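Side-chain contacts in uncharacterized protein YPL067C (Saccharomyces cerevisiae, PDB 5KCI), which is of unknown function but belongs to the DUF3605 family and may be related to histidine triad proteins, with a suggested link to amyloid toxicity: residues A[185-188]-A[189-193]; A[52-56]-A[57-61]; A[159-162]-A[163-166]. All coordinates share one frame; numbering follows the deposited sequence.

In the fold
Interactions 2 and 3 form one neighbourhood, with centres about 11 Å apart. Helix 56-64 in interaction 2 lies against the turn that leads into strand 165-172 in interaction 3, and a probable hydrogen bond of 3.0 Å joins N57 OD1 to R163 N. Interaction 1 lies on helix 180-193, the next regular element after that strand, on the other side of the chain's centre from interaction 3. Its nearest atoms are about 13 Å from interaction 3 and 14 Å from interaction 2. The bound sulfate belongs to interaction 3. A zinc ion stands about 9, 11 and 12 Å from the side chains of L191, V60 and I164, so none of them is a ligand.

Interaction 1 (A[185-188]-A[189-193])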
loop_
_atom_site.group_PDB
_atom_site.type_symbol
_atom_site.label_atom_id
_atom_site.label_comp_id
_atom_site.label_asym_id
_atom_site.label_seq_id
_atom_site.Cartn_x
_atom_site.Cartn_y
_atom_site.Cartn_z
ATOM N N THR A 185 -10.686 15.062 -2.378
ATOM C CA THR A 185 -11.987 14.484 -2.700
ATOM C C THR A 185 -11.847 13.072 -3.236
ATOM O O THR A 185 -12.510 12.143 -2.755
ATOM C CB THR A 185 -12.712 15.378 -3.717
ATOM O OG1 THR A 185 -13.053 16.612 -3.093
ATOM C CG2 THR A 185 -13.985 14.721 -4.254
ATOM N N THR A 186 -10.981 12.879 -4.237
ATOM C CA THR A 186 -10.868 11.557 -4.852
ATOM C C THR A 186 -10.327 10.525 -3.863
ATOM O O THR A 186 -10.817 9.390 -3.789
ATOM C CB THR A 186 -9.974 11.635 -6.090
ATOM O OG1 THR A 186 -10.401 12.719 -6.924
ATOM C CG2 THR A 186 -10.036 10.328 -6.878
ATOM N N VAL A 187 -9.321 10.892 -3.081
ATOM C CA VAL A 187 -8.737 9.922 -2.164
ATOM C C VAL A 187 -9.731 9.563 -1.069
ATOM O O VAL A 187 -9.856 8.394 -0.679
ATOM C CB VAL A 187 -7.415 10.475 -1.607
ATOM C CG1 VAL A 187 -6.876 9.592 -0.477
ATOM C CG2 VAL A 187 -6.413 10.621 -2.755
ATOM N N ASP A 188 -10.466 10.556 -0.559
ATOM C CA ASP A 188 -11.524 10.260 0.407
ATOM C C ASP A 188 -12.532 9.294 -0.203
ATOM O O ASP A 188 -12.989 8.352 0.456
ATOM C CB ASP A 188 -12.214 11.562 0.861
ATOM C CG ASP A 188 -11.365 12.387 1.845
ATOM O OD1 ASP A 188 -10.312 11.908 2.306
ATOM O OD2 ASP A 188 -11.751 13.519 2.187
ATOM N N ASP A 189 -12.858 9.496 -1.479
ATOM C CA ASP A 189 -13.756 8.591 -2.191
ATOM C C ASP A 189 -13.212 7.163 -2.196
ATOM O O ASP A 189 -13.907 6.206 -1.822
ATOM C CB ASP A 189 -13.940 9.116 -3.623
ATOM C CG ASP A 189 -15.283 8.763 -4.202
ATOM O OD1 ASP A 189 -16.290 8.931 -3.491
ATOM O OD2 ASP A 189 -15.333 8.313 -5.364
ATOM N N ILE A 190 -11.952 7.007 -2.600
ATOM C CA ILE A 190 -11.328 5.687 -2.657
ATOM C C ILE A 190 -11.359 5.016 -1.298
ATOM O O ILE A 190 -11.706 3.837 -1.171
ATOM C CB ILE A 190 -9.888 5.808 -3.180
ATOM C CG1 ILE A 190 -9.909 6.160 -4.651
ATOM C CG2 ILE A 190 -9.111 4.523 -2.937
ATOM C CD1 ILE A 190 -8.642 6.785 -5.144
ATOM N N LEU A 191 -10.931 5.736 -0.264
ATOM C CA LEU A 191 -10.845 5.147 1.065
ATOM C C LEU A 191 -12.220 4.812 1.630
ATOM O O LEU A 191 -12.358 3.848 2.394
ATOM C CB LEU A 191 -10.111 6.102 2.001
ATOM C CG LEU A 191 -8.669 6.437 1.615
ATOM C CD1 LEU A 191 -8.126 7.528 2.524
ATOM C CD2 LEU A 191 -7.800 5.191 1.687
ATOM N N SER A 192 -13.237 5.606 1.286
ATOM C CA SER A 192 -14.586 5.353 1.771
ATOM C C SER A 192 -15.183 4.130 1.095
ATOM O O SER A 192 -15.732 3.254 1.763
ATOM C CB SER A 192 -15.467 6.583 1.529
ATOM O OG SER A 192 -16.825 6.269 1.753
ATOM N N HIS A 193 -15.079 4.056 -0.234
ATOM C CA HIS A 193 -15.602 2.915 -0.980
ATOM C C HIS A 193 -14.725 1.672 -0.842
ATOM O O HIS A 193 -15.247 0.555 -0.844
ATOM C CB HIS A 193 -15.733 3.271 -2.461
ATOM C CG HIS A 193 -16.750 4.327 -2.742
ATOM N ND1 HIS A 193 -18.062 4.223 -2.333
ATOM C CD2 HIS A 193 -16.654 5.505 -3.402
ATOM C CE1 HIS A 193 -18.728 5.294 -2.724
ATOM N NE2 HIS A 193 -17.897 6.087 -3.375
#
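The carboxylates of D188 and D189 part company, and the two residues touch mainly through backbone and CB atoms, with D188 CB 3.2 Å from D189 N. D188 turns its OD2 back to a salt bridge with K184, one helical turn earlier, while D189 OD2 lies at the edge of the H193 ring, in its plane.

The apolar contact follows i to i+4 spacing. V187 and L191 run alongside each other, with V187 CG1 3.9 Å from L191 CD1. CG1 of V187 is anti to its backbone N (chi1 171°), which carries this methyl forward to the leucine. L191 CG also sits 3.2 Å from V187 O. One residue earlier, the T186 and I190 side chains meet at a slant, and T186 CG2 approaches I190 CD1 to 4.2 Å. The hydroxyl of T186 points elsewhere, bonded to the carbonyl of Q182.

Beneath these pairs runs regular alpha-helical bonding of helix 180-193. L191 N gives a nearly linear bond to V187 O (2.9 Å, 170°), I190 N bonds to T186 O at 2.9 Å, and S192 N bonds to D188 O at 2.9 Å. V187 and I190 are buried against loop residues F173 and L139, while L191 meets V89 and A91 of strand 87-91. The chemistry thus implies an amphipathic helix: branched carbons face the body of the protein, and the D188 carboxylate stays at the surface, D189 only partly so, where K184 probably offsets the charge of D188.

Interaction 2 (A[52-56]-A[57-61]); sequences AGLDM and NQYVL
The Y59 ring extends next to the M56 thioether, both side chains heading in a common direction. The thioether is folded, bent at both chi2 and chi3 (chi3 -62°), and this brings CE to 3.8 Å from Y59 CD2. M56 SD stands 5.0 Å from the centroid of the Y59 ring, 40° off its normal, a Met-aromatic contact of oblique geometry. L54 adds a second apolar touch, its CD1 4.3 Å from Y59 CD1, again obliquely to the ring.

D55 and N57 are turned quite differently: their side chains cross, with the carboxylate and amide planes 74° apart. With its CG anti to the backbone N, D55 swings OD1 toward the start of the helix. There OD1 accepts two hydrogen bonds from opposite faces of the carboxylate plane. Q58 N approaches from well above that plane at 3.2 Å from D55 OD1, and N57 ND2 approaches on the syn side, also at 3.2 Å.

This is an N-cap: D55 stands immediately before helix 56-64, and its OD1 accepts from Q58 N, a first-turn N-H, which is the capping bond. Its negative charge probably also suits the helix dipole. The main-chain pattern begins at the same point, with Y59 N bonded to D55 O at 3.1 Å and V60 N bonded to M56 O at 2.9 Å.

The N57 amide works in two directions. While ND2 serves the cap, OD1 accepts from R163 N, linking the helix start to the turn before strand 165-172. V60 packs on I164 of that same turn, with a glycerol molecule about 4 Å from its side chain.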
loop_
_atom_site.group_PDB
_atom_site.type_symbol
_atom_site.label_atom_id
_atom_site.label_comp_id
_atom_site.label_asym_id
_atom_site.label_seq_id
_atom_site.Cartn_x
_atom_site.Cartn_y
_atom_site.Cartn_z
ATOM N N ALA A 52 6.290 1.625 21.206
ATOM C CA ALA A 52 7.436 0.799 21.527
ATOM C C ALA A 52 7.070 -0.360 22.441
ATOM O O ALA A 52 7.853 -1.314 22.548
ATOM C CB ALA A 52 8.516 1.657 22.174
ATOM N N GLY A 53 5.906 -0.306 23.087
ATOM C CA GLY A 53 5.466 -1.328 24.024
ATOM C C GLY A 53 4.454 -2.302 23.456
ATOM O O GLY A 53 3.863 -3.080 24.222
ATOM N N LEU A 54 4.244 -2.298 22.139
ATOM C CA LEU A 54 3.209 -3.067 21.478
ATOM C C LEU A 54 3.810 -4.026 20.457
ATOM O O LEU A 54 4.808 -3.712 19.806
ATOM C CB LEU A 54 2.240 -2.127 20.711
ATOM C CG LEU A 54 1.556 -1.007 21.479
ATOM C CD1 LEU A 54 0.630 -0.265 20.513
ATOM C CD2 LEU A 54 0.813 -1.508 22.730
ATOM N N ASP A 55 3.142 -5.150 20.253
ATOM C CA ASP A 55 3.346 -5.973 19.065
ATOM C C ASP A 55 2.432 -5.392 17.982
ATOM O O ASP A 55 1.216 -5.582 18.039
ATOM C CB ASP A 55 3.015 -7.433 19.346
ATOM C CG ASP A 55 3.218 -8.336 18.121
ATOM O OD1 ASP A 55 2.936 -7.911 16.968
ATOM O OD2 ASP A 55 3.682 -9.464 18.325
ATOM N N MET A 56 3.019 -4.680 17.010
ATOM C CA MET A 56 2.235 -3.954 16.000
ATOM C C MET A 56 1.516 -4.879 15.022
ATOM O O MET A 56 0.495 -4.490 14.451
ATOM C CB MET A 56 3.141 -2.992 15.238
ATOM C CG MET A 56 3.566 -1.796 16.098
ATOM S SD MET A 56 2.135 -0.825 16.678
ATOM C CE MET A 56 1.467 -0.299 15.089
ATOM N N ASN A 57 1.993 -6.106 14.846
ATOM C CA ASN A 57 1.207 -7.087 14.101
ATOM C C ASN A 57 -0.151 -7.317 14.755
ATOM O O ASN A 57 -1.199 -7.258 14.098
ATOM C CB ASN A 57 1.981 -8.389 14.003
ATOM C CG ASN A 57 3.322 -8.192 13.373
ATOM O OD1 ASN A 57 3.416 -7.995 12.161
ATOM N ND2 ASN A 57 4.383 -8.250 14.187
ATOM N N GLN A 58 -0.160 -7.536 16.060
ATOM C CA GLN A 58 -1.428 -7.776 16.737
ATOM C C GLN A 58 -2.284 -6.522 16.719
ATOM O O GLN A 58 -3.514 -6.597 16.599
ATOM C CB GLN A 58 -1.183 -8.240 18.170
ATOM C CG GLN A 58 -2.454 -8.570 18.948
ATOM C CD GLN A 58 -3.261 -9.684 18.314
ATOM O OE1 GLN A 58 -4.485 -9.691 18.399
ATOM N NE2 GLN A 58 -2.583 -10.651 17.718
ATOM N N TYR A 59 -1.645 -5.363 16.854
ATOM C CA TYR A 59 -2.389 -4.112 16.864
ATOM C C TYR A 59 -3.126 -3.942 15.553
ATOM O O TYR A 59 -4.337 -3.729 15.534
ATOM C CB TYR A 59 -1.446 -2.937 17.076
ATOM C CG TYR A 59 -2.185 -1.600 17.072
ATOM C CD1 TYR A 59 -2.848 -1.158 18.204
ATOM C CD2 TYR A 59 -2.228 -0.813 15.935
ATOM C CE1 TYR A 59 -3.532 0.052 18.213
ATOM C CE2 TYR A 59 -2.902 0.406 15.934
ATOM C CZ TYR A 59 -3.550 0.823 17.071
ATOM O OH TYR A 59 -4.228 2.017 17.068
ATOM N N VAL A 60 -2.408 -4.110 14.444
ATOM C CA VAL A 60 -3.012 -3.918 13.131
ATOM C C VAL A 60 -4.127 -4.925 12.917
ATOM O O VAL A 60 -5.231 -4.571 12.482
ATOM C CB VAL A 60 -1.942 -4.009 12.034
ATOM C CG1 VAL A 60 -2.582 -3.966 10.663
ATOM C CG2 VAL A 60 -0.956 -2.851 12.196
ATOM N N LEU A 61 -3.864 -6.197 13.238
ATOM C CA LEU A 61 -4.911 -7.206 13.119
ATOM C C LEU A 61 -6.155 -6.753 13.844
ATOM O O LEU A 61 -7.268 -6.869 13.318
ATOM C CB LEU A 61 -4.456 -8.547 13.699
ATOM C CG LEU A 61 -3.447 -9.319 12.882
ATOM C CD1 LEU A 61 -2.876 -10.444 13.755
ATOM C CD2 LEU A 61 -4.067 -9.866 11.593
#

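Interaction 3 (A[159-162]-A[163-166]); sequences QSVA and RIFH. With SO4 (sulfate ion), chain D.
The backbone folds through a type I beta turn from V161 to I164, entered from a left-handed conformation at V161 and closed by a weak hydrogen bond from I164 N to V161 O at 3.4 Å. Across the turn the V161 and I164 side chains cross, and V161 CG1 meets I164 CD1 at 3.8 Å. I164 packs on L61 of helix 56-64.

H166 turns the edge of its imidazole toward 159-162. Its CG sits between the backbone N and the carbonyl carbon (chi1 49°), which directs the ring to that side. ND1 donates to I164 O at 2.9 Å, and the oxygen lies only 2° out of the ring plane, so this bond should fix the rotation of the imidazole. At another part of the edge, H166 CE1 comes to 3.0 Å from S160 O, near the plane of the ring.

H166 and H168 lie two residues apart on strand 165-172, within the antiparallel sheet, and both bond to the bound sulfate through NE2. Two histidines at alternate positions recall part of the histidine triad motif, so the sulfate, probably from the crystallisation liquor, may mark a phosphate-binding site.

Two donors of this stretch converge on one sulfate oxygen: H166 NE2 lies 2.7 Å from sulfate O1, and S160 N is also 2.7 Å from it. N154 provides a further side-chain bond to the anion. Exchanging H166 for an alanine would probably leave I164 O without its imidazole donor and the sulfate without one of its grips. W108 of strand 102-109 meets the H166 ring at about 30° between planes, and its side chain also touches V161 and I164.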
loop_
_atom_site.group_PDB
_atom_site.type_symbol
_atom_site.label_atom_id
_atom_site.label_comp_id
_atom_site.label_asym_id
_atom_site.label_seq_id
_atom_site.Cartn_x
_atom_site.Cartn_y
_atom_site.Cartn_z
ATOM N N GLN A 159 11.011 -3.474 6.577
ATOM C CA GLN A 159 9.586 -3.422 6.858
ATOM C C GLN A 159 9.330 -3.438 8.359
ATOM O O GLN A 159 10.186 -3.815 9.161
ATOM C CB GLN A 159 8.852 -4.596 6.194
ATOM C CG GLN A 159 9.222 -5.941 6.793
ATOM C CD GLN A 159 8.407 -7.107 6.250
ATOM O OE1 GLN A 159 7.326 -6.935 5.664
ATOM N NE2 GLN A 159 8.932 -8.319 6.453
ATOM N N SER A 160 8.129 -3.023 8.728
ATOM C CA SER A 160 7.571 -3.328 10.034
ATOM C C SER A 160 6.300 -4.132 9.828
ATOM O O SER A 160 5.840 -4.323 8.701
ATOM C CB SER A 160 7.304 -2.047 10.824
ATOM O OG SER A 160 8.523 -1.377 11.044
ATOM N N VAL A 161 5.772 -4.669 10.919
ATOM C CA VAL A 161 4.530 -5.417 10.856
ATOM C C VAL A 161 4.700 -6.539 9.846
ATOM O O VAL A 161 3.926 -6.643 8.889
ATOM C CB VAL A 161 3.360 -4.506 10.459
ATOM C CG1 VAL A 161 2.027 -5.217 10.640
ATOM C CG2 VAL A 161 3.413 -3.192 11.273
ATOM N N ALA A 162 5.708 -7.388 10.048
ATOM C CA ALA A 162 6.061 -8.343 9.003
ATOM C C ALA A 162 5.106 -9.521 8.902
ATOM O O ALA A 162 5.194 -10.275 7.929
ATOM C CB ALA A 162 7.481 -8.843 9.224
ATOM N N ARG A 163 4.199 -9.697 9.857
ATOM C CA ARG A 163 3.284 -10.825 9.825
ATOM C C ARG A 163 2.022 -10.519 9.044
ATOM O O ARG A 163 1.209 -11.417 8.831
ATOM C CB ARG A 163 2.925 -11.281 11.253
ATOM C CG ARG A 163 4.072 -11.967 12.019
ATOM C CD ARG A 163 3.706 -12.291 13.472
ATOM N NE ARG A 163 3.236 -13.666 13.648
ATOM C CZ ARG A 163 3.985 -14.682 14.080
ATOM N NH1 ARG A 163 5.264 -14.510 14.398
ATOM N NH2 ARG A 163 3.448 -15.887 14.197
ATOM N N ILE A 164 1.844 -9.282 8.557
ATOM C CA ILE A 164 0.678 -8.948 7.767
ATOM C C ILE A 164 1.174 -8.323 6.471
ATOM O O ILE A 164 1.888 -7.311 6.497
ATOM C CB ILE A 164 -0.275 -7.972 8.483
ATOM C CG1 ILE A 164 -0.498 -8.393 9.935
ATOM C CG2 ILE A 164 -1.604 -7.868 7.695
ATOM C CD1 ILE A 164 -1.147 -7.384 10.783
ATOM N N PHE A 165 0.757 -8.881 5.352
ATOM C CA PHE A 165 1.180 -8.320 4.079
ATOM C C PHE A 165 0.653 -6.899 3.911
ATOM O O PHE A 165 -0.527 -6.627 4.148
ATOM C CB PHE A 165 0.684 -9.179 2.929
ATOM C CG PHE A 165 1.052 -8.626 1.575
ATOM C CD1 PHE A 165 2.228 -9.017 0.949
ATOM C CD2 PHE A 165 0.246 -7.702 0.955
ATOM C CE1 PHE A 165 2.576 -8.480 -0.292
ATOM C CE2 PHE A 165 0.600 -7.175 -0.286
ATOM C CZ PHE A 165 1.769 -7.589 -0.902
ATOM N N HIS A 166 1.532 -5.991 3.513
ATOM C CA HIS A 166 1.089 -4.672 3.097
ATOM C C HIS A 166 1.970 -4.169 1.970
ATOM O O HIS A 166 3.190 -4.387 1.970
ATOM C CB HIS A 166 1.093 -3.654 4.235
ATOM C CG HIS A 166 2.363 -3.614 5.026
ATOM N ND1 HIS A 166 2.761 -4.648 5.844
ATOM C CD2 HIS A 166 3.304 -2.647 5.158
ATOM C CE1 HIS A 166 3.911 -4.338 6.418
ATOM N NE2 HIS A 166 4.258 -3.124 6.020
HETATM S S SO4 D . 6.681 -0.844 6.109
HETATM O O1 SO4 D . 6.281 -1.751 7.211
HETATM O O2 SO4 D . 6.468 -1.404 4.787
HETATM O O3 SO4 D . 5.899 0.408 6.196
HETATM O O4 SO4 D . 8.096 -0.519 6.247
#